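Local coordinates for Mll5499 protein (Mesorhizobium loti, PDB 3BDE), which is of unknown function but belongs to the Dabb (stress-responsive A/B barrel) family and forms a homodimer with a ferredoxin-like fold, at residues 22-27 with 109-114; 27-32 with 70-75. One frame throughout, in Å; residues are numbered along the deposited sequence.

How the contacts relate
Contacts 1 and 2 lie about 13 Å apart, centre to centre, in one antiparallel sheet, four-stranded within the chain. Both use strand 21-29, one of the two inner strands: contact 1 pairs it with strand 105-115, an edge strand of the subunit, and contact 2 pairs its far end with strand 72-78. F27 belongs to both. Along the chain, 70-75 falls between 22-32 and 109-114, so contact 2 closes a shorter loop within the longer one of contact 1. The two contacts also touch directly, L109 CG lying 3.4 Å from Y70 OH. Together they tie both neighbours to strand 21-29 in the ferredoxin-like fold. Both reach the second subunit, into which the sheet continues through Y113 and V114.

Contact 1. Residues 22-27 with 109-114; sequences RHTVVF and LEIDYV. With EDO (1,2-ethanediol), chain J; EDO (1,2-ethanediol), chain D.
H23 and D112 lie side by side on one face of the sheet, in a non-hydrogen-bonded pair whose close backbones let the side chains meet. H23 ND1 gives its hydrogen to D112 OD1 (2.6 Å, 171° at the hydrogen) on the syn side of the carboxylate. The acceptor is nearly in the imidazole plane, although ring and carboxylate are twisted 66° apart. With CG anti to the backbone N (chi1 170°), the ring reaches along the strand, and E110 OE1 comes to its edge 3.5 Å from H23 CE1. Beyond, H23 NE2 shares a hydrogen bond with O2 of an ethanediol (3.0 Å), probably from the crystallisation liquor, which Y87 and H93 also hold.

On the opposite face, T24 OG1 bonds in the carbonyl plane to a lone pair of I111 O (2.5 Å), which also takes a weak bond from T24 N. Threonine suits this place: its hydroxyl serves I111 O while its beta-branched methyl is at home in a strand. O1 of a second such ethanediol donates to T24 OG1 (2.7 Å). That molecule's O2 meets Y113 OH at 2.5 Å, and Y113 of the second subunit binds it too.

Regular antiparallel bonds, such as R22 N to Y113 O (2.8 Å), set this register. In the outer shell Y84 OH binds D112 OD2, while R22 forms salt bridges with E77 and with E59 of the second subunit, which I111 and Y113 also meet. The ND1 bond to the carboxylate fixes the imidazole's rotation and aims NE2 at the ethanediol, which may mark a small polar pocket.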
ATOM      1  N   ARG A  22       2.492   1.949   9.057  1.00 15.61           N
ATOM      2  CA  ARG A  22       1.380   1.399   8.297  1.00 15.89           C
ATOM      3  C   ARG A  22       1.881   0.086   7.706  1.00 14.91           C
ATOM      4  O   ARG A  22       2.734   0.088   6.830  1.00 16.54           O
ATOM      5  CB  ARG A  22       0.924   2.349   7.219  1.00 16.16           C
ATOM      6  CG  ARG A  22      -0.281   1.871   6.463  1.00 16.19           C
ATOM      7  CD  ARG A  22      -0.677   2.889   5.448  1.00 23.06           C
ATOM      8  NE  ARG A  22      -1.111   4.106   6.113  1.00 23.16           N
ATOM      9  CZ  ARG A  22      -1.027   5.348   5.643  1.00 28.70           C
ATOM     10  NH1 ARG A  22      -0.487   5.616   4.449  1.00 26.56           N
ATOM     11  NH2 ARG A  22      -1.490   6.336   6.403  1.00 30.09           N
ATOM     12  N   HIS A  23       1.356  -1.017   8.219  1.00 14.54           N
ATOM     13  CA  HIS A  23       1.714  -2.362   7.786  1.00 14.52           C
ATOM     14  C   HIS A  23       0.709  -2.820   6.756  1.00 14.26           C
ATOM     15  O   HIS A  23      -0.527  -2.787   7.016  1.00 15.65           O
ATOM     16  CB  HIS A  23       1.730  -3.321   8.976  1.00 15.41           C
ATOM     17  CG  HIS A  23       1.845  -4.767   8.602  1.00 17.03           C
ATOM     18  ND1 HIS A  23       2.832  -5.256   7.782  1.00 18.87           N
ATOM     19  CD2 HIS A  23       1.106  -5.834   8.973  1.00 21.39           C
ATOM     20  CE1 HIS A  23       2.683  -6.560   7.647  1.00 26.06           C
ATOM     21  NE2 HIS A  23       1.631  -6.933   8.349  1.00 19.49           N
ATOM     22  N   THR A  24       1.205  -3.190   5.582  1.00 15.34           N
ATOM     23  CA  THR A  24       0.320  -3.721   4.548  1.00 16.06           C
ATOM     24  C   THR A  24       0.848  -4.984   3.931  1.00 16.96           C
ATOM     25  O   THR A  24       2.076  -5.204   3.872  1.00 14.02           O
ATOM     26  CB  THR A  24       0.043  -2.712   3.398  1.00 19.53           C
ATOM     27  OG1 THR A  24       1.125  -2.713   2.453  1.00 18.49           O
ATOM     28  CG2 THR A  24      -0.205  -1.283   3.925  1.00 20.41           C
ATOM     29  N   VAL A  25      -0.083  -5.818   3.461  1.00 14.79           N
ATOM     30  CA  VAL A  25       0.272  -7.034   2.720  0.50 14.38           C
ATOM     31  C   VAL A  25      -0.687  -7.156   1.536  1.00 13.76           C
ATOM     32  O   VAL A  25      -1.884  -7.015   1.730  1.00 14.64           O
ATOM     33  CB  VAL A  25       0.268  -8.298   3.644  0.50 13.75           C
ATOM     34  CG1 VAL A  25      -1.129  -8.548   4.293  0.50  9.15           C
ATOM     35  CG2 VAL A  25       0.750  -9.521   2.887  0.50 22.35           C
ATOM     36  N   VAL A  26      -0.151  -7.370   0.333  1.00 13.60           N
ATOM     37  CA  VAL A  26      -0.944  -7.570  -0.885  0.50 16.41           C
ATOM     38  C   VAL A  26      -0.793  -9.064  -1.193  1.00 16.28           C
ATOM     39  O   VAL A  26       0.313  -9.598  -1.094  1.00 17.49           O
ATOM     40  CB  VAL A  26      -0.488  -6.618  -2.054  0.50 18.50           C
ATOM     41  CG1 VAL A  26       0.842  -7.031  -2.656  0.50 20.11           C
ATOM     42  CG2 VAL A  26      -1.538  -6.541  -3.151  0.50 14.85           C
ATOM     43  N   PHE A  27      -1.889  -9.733  -1.555  1.00 15.19           N
ATOM     44  CA  PHE A  27      -1.825 -11.185  -1.740  1.00 16.86           C
ATOM     45  C   PHE A  27      -2.880 -11.793  -2.634  1.00 16.98           C
ATOM     46  O   PHE A  27      -3.882 -11.154  -2.976  1.00 17.21           O
ATOM     47  CB  PHE A  27      -1.905 -11.876  -0.355  1.00 16.28           C
ATOM     48  CG  PHE A  27      -3.215 -11.653   0.378  1.00 17.41           C
ATOM     49  CD1 PHE A  27      -3.390 -10.547   1.216  1.00 17.89           C
ATOM     50  CD2 PHE A  27      -4.269 -12.574   0.270  1.00 14.92           C
ATOM     51  CE1 PHE A  27      -4.621 -10.359   1.893  1.00 17.07           C
ATOM     52  CE2 PHE A  27      -5.479 -12.390   0.942  1.00 18.17           C
ATOM     53  CZ  PHE A  27      -5.654 -11.284   1.747  1.00 18.67           C
ATOM     54  N   LEU A 109       3.240  -9.884  -1.018  1.00 20.49           N
ATOM     55  CA  LEU A 109       4.292  -8.883  -0.827  1.00 20.49           C
ATOM     56  C   LEU A 109       3.905  -8.127   0.436  1.00 19.72           C
ATOM     57  O   LEU A 109       2.735  -7.789   0.599  1.00 19.52           O
ATOM     58  CB  LEU A 109       4.325  -7.865  -1.961  1.00 23.68           C
ATOM     59  CG  LEU A 109       4.798  -8.280  -3.344  1.00 30.24           C
ATOM     60  CD1 LEU A 109       4.444  -7.200  -4.377  1.00 30.76           C
ATOM     61  CD2 LEU A 109       6.306  -8.559  -3.315  1.00 39.52           C
ATOM     62  N   GLU A 110       4.872  -7.881   1.305  1.00 20.95           N
ATOM     63  CA  GLU A 110       4.675  -7.055   2.482  1.00 23.35           C
ATOM     64  C   GLU A 110       5.255  -5.698   2.128  1.00 20.44           C
ATOM     65  O   GLU A 110       6.374  -5.632   1.644  1.00 19.81           O
ATOM     66  CB  GLU A 110       5.406  -7.598   3.708  1.00 23.98           C
ATOM     67  CG  GLU A 110       4.754  -8.774   4.376  1.00 29.52           C
ATOM     68  CD  GLU A 110       5.422  -9.125   5.707  1.00 33.81           C
ATOM     69  OE1 GLU A 110       5.574  -8.219   6.562  1.00 39.99           O
ATOM     70  OE2 GLU A 110       5.776 -10.314   5.904  1.00 48.30           O
ATOM     71  N   ILE A 111       4.481  -4.628   2.333  1.00 20.08           N
ATOM     72  CA  ILE A 111       4.927  -3.249   2.108  1.00 17.60           C
ATOM     73  C   ILE A 111       4.525  -2.446   3.358  1.00 17.37           C
ATOM     74  O   ILE A 111       3.335  -2.305   3.647  1.00 17.61           O
ATOM     75  CB  ILE A 111       4.276  -2.639   0.838  1.00 16.83           C
ATOM     76  CG1 ILE A 111       4.608  -3.480  -0.420  1.00 21.16           C
ATOM     77  CG2 ILE A 111       4.789  -1.263   0.612  1.00 13.44           C
ATOM     78  CD1 ILE A 111       3.569  -3.335  -1.541  1.00 25.39           C
ATOM     79  N   ASP A 112       5.525  -2.010   4.119  1.00 16.51           N
ATOM     80  CA  ASP A 112       5.348  -1.277   5.371  1.00 17.35           C
ATOM     81  C   ASP A 112       5.836   0.131   5.166  1.00 16.05           C
ATOM     82  O   ASP A 112       6.890   0.336   4.537  1.00 18.70           O
ATOM     83  CB  ASP A 112       6.144  -1.930   6.504  1.00 16.76           C
ATOM     84  CG  ASP A 112       5.659  -3.327   6.866  1.00 18.55           C
ATOM     85  OD1 ASP A 112       4.523  -3.711   6.536  1.00 17.22           O
ATOM     86  OD2 ASP A 112       6.449  -4.065   7.510  1.00 17.63           O
ATOM     87  N   TYR A 113       5.119   1.092   5.751  1.00 15.06           N
ATOM     88  CA  TYR A 113       5.404   2.475   5.600  1.00 14.17           C
ATOM     89  C   TYR A 113       5.474   3.260   6.884  1.00 15.30           C
ATOM     90  O   TYR A 113       4.794   2.941   7.865  1.00 17.37           O
ATOM     91  CB  TYR A 113       4.319   3.162   4.785  1.00 16.56           C
ATOM     92  CG  TYR A 113       4.117   2.683   3.386  1.00 11.83           C
ATOM     93  CD1 TYR A 113       5.082   2.902   2.421  1.00 19.57           C
ATOM     94  CD2 TYR A 113       2.900   2.124   2.995  1.00 17.73           C
ATOM     95  CE1 TYR A 113       4.888   2.518   1.103  1.00 19.98           C
ATOM     96  CE2 TYR A 113       2.679   1.758   1.690  1.00 21.57           C
ATOM     97  CZ  TYR A 113       3.679   1.963   0.738  1.00 20.10           C
ATOM     98  OH  TYR A 113       3.484   1.589  -0.564  1.00 27.40           O
ATOM     99  N   VAL A 114       6.304   4.302   6.845  1.00 14.13           N
ATOM    100  CA  VAL A 114       6.267   5.346   7.865  1.00 13.69           C
ATOM    101  C   VAL A 114       6.160   6.697   7.126  1.00 14.86           C
ATOM    102  O   VAL A 114       6.557   6.795   5.950  1.00 12.58           O
ATOM    103  CB  VAL A 114       7.469   5.340   8.802  1.00 13.99           C
ATOM    104  CG1 VAL A 114       7.572   4.043   9.533  1.00 18.10           C
ATOM    105  CG2 VAL A 114       8.771   5.704   8.078  1.00 10.07           C
TER
HETATM  106  C1  EDO J 109       0.074  -0.850   0.315  0.50 21.08           C
HETATM  107  O1  EDO J 109       0.251  -2.213  -0.087  0.50 19.76           O
HETATM  108  C2  EDO J 109       0.074   0.076  -0.883  0.50 23.87           C
HETATM  109  O2  EDO J 109       1.397   0.410  -1.300  0.50 26.51           O
HETATM  110  C1  EDO D 103      -1.113 -11.167   8.453  1.00 20.79           C
HETATM  111  O1  EDO D 103       0.041 -11.912   8.853  1.00 18.66           O
HETATM  112  C2  EDO D 103      -0.729  -9.735   8.137  1.00 18.14           C
HETATM  113  O2  EDO D 103      -0.151  -9.180   9.319  1.00 20.83           O

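Contact 2. Residues 27-32 with 70-75; sequences FTLKHA and YHFGFS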
ATOM      1  N   PHE A  27      -1.889  -9.733  -1.555  1.00 15.19           N
ATOM      2  CA  PHE A  27      -1.825 -11.185  -1.740  1.00 16.86           C
ATOM      3  C   PHE A  27      -2.880 -11.793  -2.634  1.00 16.98           C
ATOM      4  O   PHE A  27      -3.882 -11.154  -2.976  1.00 17.21           O
ATOM      5  CB  PHE A  27      -1.905 -11.876  -0.355  1.00 16.28           C
ATOM      6  CG  PHE A  27      -3.215 -11.653   0.378  1.00 17.41           C
ATOM      7  CD1 PHE A  27      -3.390 -10.547   1.216  1.00 17.89           C
ATOM      8  CD2 PHE A  27      -4.269 -12.574   0.270  1.00 14.92           C
ATOM      9  CE1 PHE A  27      -4.621 -10.359   1.893  1.00 17.07           C
ATOM     10  CE2 PHE A  27      -5.479 -12.390   0.942  1.00 18.17           C
ATOM     11  CZ  PHE A  27      -5.654 -11.284   1.747  1.00 18.67           C
ATOM     12  N   THR A  28      -2.612 -13.045  -2.986  1.00 17.79           N
ATOM     13  CA  THR A  28      -3.494 -13.888  -3.777  1.00 18.12           C
ATOM     14  C   THR A  28      -3.593 -15.204  -3.016  1.00 17.06           C
ATOM     15  O   THR A  28      -2.586 -15.710  -2.484  1.00 18.11           O
ATOM     16  CB  THR A  28      -2.945 -14.115  -5.188  1.00 18.88           C
ATOM     17  OG1 THR A  28      -3.011 -12.877  -5.893  1.00 17.38           O
ATOM     18  CG2 THR A  28      -3.780 -15.138  -5.940  1.00 20.48           C
ATOM     19  N   LEU A  29      -4.802 -15.727  -2.937  1.00 16.41           N
ATOM     20  CA  LEU A  29      -5.045 -16.998  -2.249  1.00 18.20           C
ATOM     21  C   LEU A  29      -5.023 -18.130  -3.280  1.00 19.30           C
ATOM     22  O   LEU A  29      -5.185 -17.890  -4.460  1.00 18.99           O
ATOM     23  CB  LEU A  29      -6.398 -16.948  -1.552  1.00 17.83           C
ATOM     24  CG  LEU A  29      -6.590 -15.855  -0.504  1.00 15.26           C
ATOM     25  CD1 LEU A  29      -8.094 -15.800  -0.094  1.00 17.92           C
ATOM     26  CD2 LEU A  29      -5.684 -16.158   0.654  1.00 16.27           C
ATOM     27  N   LYS A  30      -4.842 -19.358  -2.806  1.00 18.87           N
ATOM     28  CA  LYS A  30      -4.899 -20.575  -3.655  1.00 20.10           C
ATOM     29  C   LYS A  30      -6.343 -20.905  -4.060  1.00 22.26           C
ATOM     30  O   LYS A  30      -6.565 -21.633  -5.044  1.00 24.60           O
ATOM     31  CB  LYS A  30      -4.305 -21.781  -2.910  1.00 19.19           C
ATOM     32  CG  LYS A  30      -2.841 -21.604  -2.598  1.00 17.72           C
ATOM     33  CD  LYS A  30      -2.286 -22.723  -1.800  1.00 21.08           C
ATOM     34  CE  LYS A  30      -0.816 -22.497  -1.529  1.00 28.36           C
ATOM     35  NZ  LYS A  30      -0.332 -23.554  -0.599  1.00 35.64           N
ATOM     36  N   HIS A  31      -7.301 -20.350  -3.323  1.00 23.64           N
ATOM     37  CA  HIS A  31      -8.727 -20.608  -3.520  1.00 23.98           C
ATOM     38  C   HIS A  31      -9.254 -19.925  -4.756  1.00 23.68           C
ATOM     39  O   HIS A  31      -8.747 -18.878  -5.161  1.00 23.33           O
ATOM     40  CB  HIS A  31      -9.559 -20.105  -2.335  1.00 23.04           C
ATOM     41  CG  HIS A  31      -9.066 -20.569  -1.002  1.00 25.87           C
ATOM     42  ND1 HIS A  31      -8.808 -21.892  -0.724  1.00 21.48           N
ATOM     43  CD2 HIS A  31      -8.809 -19.888   0.140  1.00 22.53           C
ATOM     44  CE1 HIS A  31      -8.397 -22.004   0.524  1.00 26.92           C
ATOM     45  NE2 HIS A  31      -8.389 -20.803   1.068  1.00 20.81           N
ATOM     46  N   ALA A  32     -10.320 -20.507  -5.305  1.00 24.27           N
ATOM     47  CA  ALA A  32     -10.991 -19.979  -6.474  1.00 24.92           C
ATOM     48  C   ALA A  32     -11.631 -18.645  -6.147  1.00 25.11           C
ATOM     49  O   ALA A  32     -12.113 -18.442  -5.033  1.00 27.35           O
ATOM     50  CB  ALA A  32     -12.083 -20.973  -6.975  1.00 25.56           C
ATOM     51  N   TYR A  70      -1.982  -9.511  -7.844  1.00 22.52           N
ATOM     52  CA  TYR A  70      -2.409  -9.728  -6.454  1.00 22.06           C
ATOM     53  C   TYR A  70      -3.866  -9.316  -6.418  1.00 19.50           C
ATOM     54  O   TYR A  70      -4.211  -8.316  -7.042  1.00 21.20           O
ATOM     55  CB  TYR A  70      -1.585  -8.918  -5.467  1.00 21.28           C
ATOM     56  CG  TYR A  70      -0.144  -9.365  -5.476  1.00 21.65           C
ATOM     57  CD1 TYR A  70       0.242 -10.548  -4.849  1.00 18.14           C
ATOM     58  CD2 TYR A  70       0.825  -8.623  -6.131  1.00 24.85           C
ATOM     59  CE1 TYR A  70       1.582 -10.986  -4.879  1.00 21.62           C
ATOM     60  CE2 TYR A  70       2.171  -9.037  -6.154  1.00 29.09           C
ATOM     61  CZ  TYR A  70       2.538 -10.218  -5.524  1.00 24.62           C
ATOM     62  OH  TYR A  70       3.852 -10.642  -5.570  1.00 29.33           O
ATOM     63  N   HIS A  71      -4.697 -10.081  -5.710  1.00 18.26           N
ATOM     64  CA  HIS A  71      -6.133  -9.834  -5.659  1.00 17.92           C
ATOM     65  C   HIS A  71      -6.610  -9.018  -4.475  1.00 14.92           C
ATOM     66  O   HIS A  71      -7.608  -8.320  -4.585  1.00 18.19           O
ATOM     67  CB  HIS A  71      -6.914 -11.144  -5.646  1.00 19.73           C
ATOM     68  CG  HIS A  71      -6.668 -12.018  -6.835  1.00 24.71           C
ATOM     69  ND1 HIS A  71      -6.986 -13.358  -6.838  1.00 29.63           N
ATOM     70  CD2 HIS A  71      -6.125 -11.752  -8.047  1.00 31.87           C
ATOM     71  CE1 HIS A  71      -6.679 -13.876  -8.016  1.00 31.94           C
ATOM     72  NE2 HIS A  71      -6.150 -12.925  -8.765  1.00 30.29           N
ATOM     73  N   PHE A  72      -5.908  -9.098  -3.354  1.00 15.09           N
ATOM     74  CA  PHE A  72      -6.371  -8.493  -2.110  1.00 15.17           C
ATOM     75  C   PHE A  72      -5.267  -7.842  -1.347  1.00 16.84           C
ATOM     76  O   PHE A  72      -4.106  -8.096  -1.599  1.00 15.84           O
ATOM     77  CB  PHE A  72      -6.954  -9.593  -1.197  1.00 17.97           C
ATOM     78  CG  PHE A  72      -8.109 -10.338  -1.803  1.00 17.58           C
ATOM     79  CD1 PHE A  72      -9.352  -9.709  -1.932  1.00 12.85           C
ATOM     80  CD2 PHE A  72      -7.991 -11.676  -2.196  1.00 16.93           C
ATOM     81  CE1 PHE A  72     -10.420 -10.363  -2.493  1.00 18.27           C
ATOM     82  CE2 PHE A  72      -9.063 -12.338  -2.751  1.00 21.44           C
ATOM     83  CZ  PHE A  72     -10.280 -11.686  -2.899  1.00 19.17           C
ATOM     84  N   GLY A  73      -5.655  -7.034  -0.374  1.00 15.15           N
ATOM     85  CA  GLY A  73      -4.714  -6.463   0.558  1.00 16.93           C
ATOM     86  C   GLY A  73      -5.276  -6.345   1.964  1.00 15.07           C
ATOM     87  O   GLY A  73      -6.502  -6.269   2.154  1.00 15.33           O
ATOM     88  N   PHE A  74      -4.381  -6.381   2.956  1.00 14.62           N
ATOM     89  CA  PHE A  74      -4.747  -6.004   4.324  1.00 14.69           C
ATOM     90  C   PHE A  74      -3.848  -4.822   4.664  1.00 16.33           C
ATOM     91  O   PHE A  74      -2.674  -4.806   4.270  1.00 15.46           O
ATOM     92  CB  PHE A  74      -4.503  -7.092   5.391  1.00 14.41           C
ATOM     93  CG  PHE A  74      -5.286  -8.354   5.226  1.00 11.73           C
ATOM     94  CD1 PHE A  74      -6.541  -8.412   4.600  1.00 16.64           C
ATOM     95  CD2 PHE A  74      -4.818  -9.497   5.868  1.00 16.17           C
ATOM     96  CE1 PHE A  74      -7.259  -9.626   4.550  1.00 23.33           C
ATOM     97  CE2 PHE A  74      -5.517 -10.696   5.844  1.00 16.21           C
ATOM     98  CZ  PHE A  74      -6.738 -10.768   5.188  1.00 15.22           C
ATOM     99  N   SER A  75      -4.424  -3.824   5.320  1.00 15.59           N
ATOM    100  CA  SER A  75      -3.739  -2.633   5.785  1.00 14.41           C
ATOM    101  C   SER A  75      -4.109  -2.404   7.235  1.00 15.08           C
ATOM    102  O   SER A  75      -5.241  -2.641   7.627  1.00 15.92           O
ATOM    103  CB  SER A  75      -4.150  -1.429   4.954  1.00 15.71           C
ATOM    104  OG  SER A  75      -3.494  -0.279   5.390  1.00 21.64           O
TER
HETATM  105  O   HOH W   1      -7.035 -14.627  -4.251  1.00 17.97           O
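F27 carries the aromatic part of this contact, a cluster with F72 and F74. Its edge is turned into the face of F74 in a T-shaped pair, with centroids 4.8 Å apart and planes at 69°; F27 CE1 stands over the middle of the F74 ring, and F27 CZ comes within 3.6 Å of F74 CE1. The chi1 of F27 (64°) places CG between its own N and carbonyl carbon, swinging the ring over strand 72-75. There F72 CB lies above one face of the F27 ring in a CH-pi contact, 3.9 Å from its centroid. Flat, wholly apolar phenylalanines suit this buried place, and W101 adds a further edge-to-face partner to F27. An alanine in place of F74 would probably leave the edge of F27 without its aromatic face, opening a gap beside A45 of helix 36-50 and setting the F27 ring freer to tilt.

A second CH-pi contact joins T28 and H71: T28 CG2 sits over the imidazole face, 4.0 Å from its centroid. The branched threonine can do this while its OG1 takes a weak bond from H71 N.

The backbone bonds set the register. F27 N donates to F72 O (2.8 Å), and F27 O accepts from F72 N (2.9 Å) and, weakly, from H71 N. A water accepts from L29 N (2.8 Å) and bonds H71 ND1, linking the end of strand 21-29 to the loop residue just before strand 72-78.

Two residues, H71 and F72, thus face the single residue F27, which defines a classic beta bulge. It marks the entrance to strand 72-78, where this inner strand of the ferredoxin-like sheet begins to pair with strand 21-29 and its phenylalanines turn toward helix 36-50.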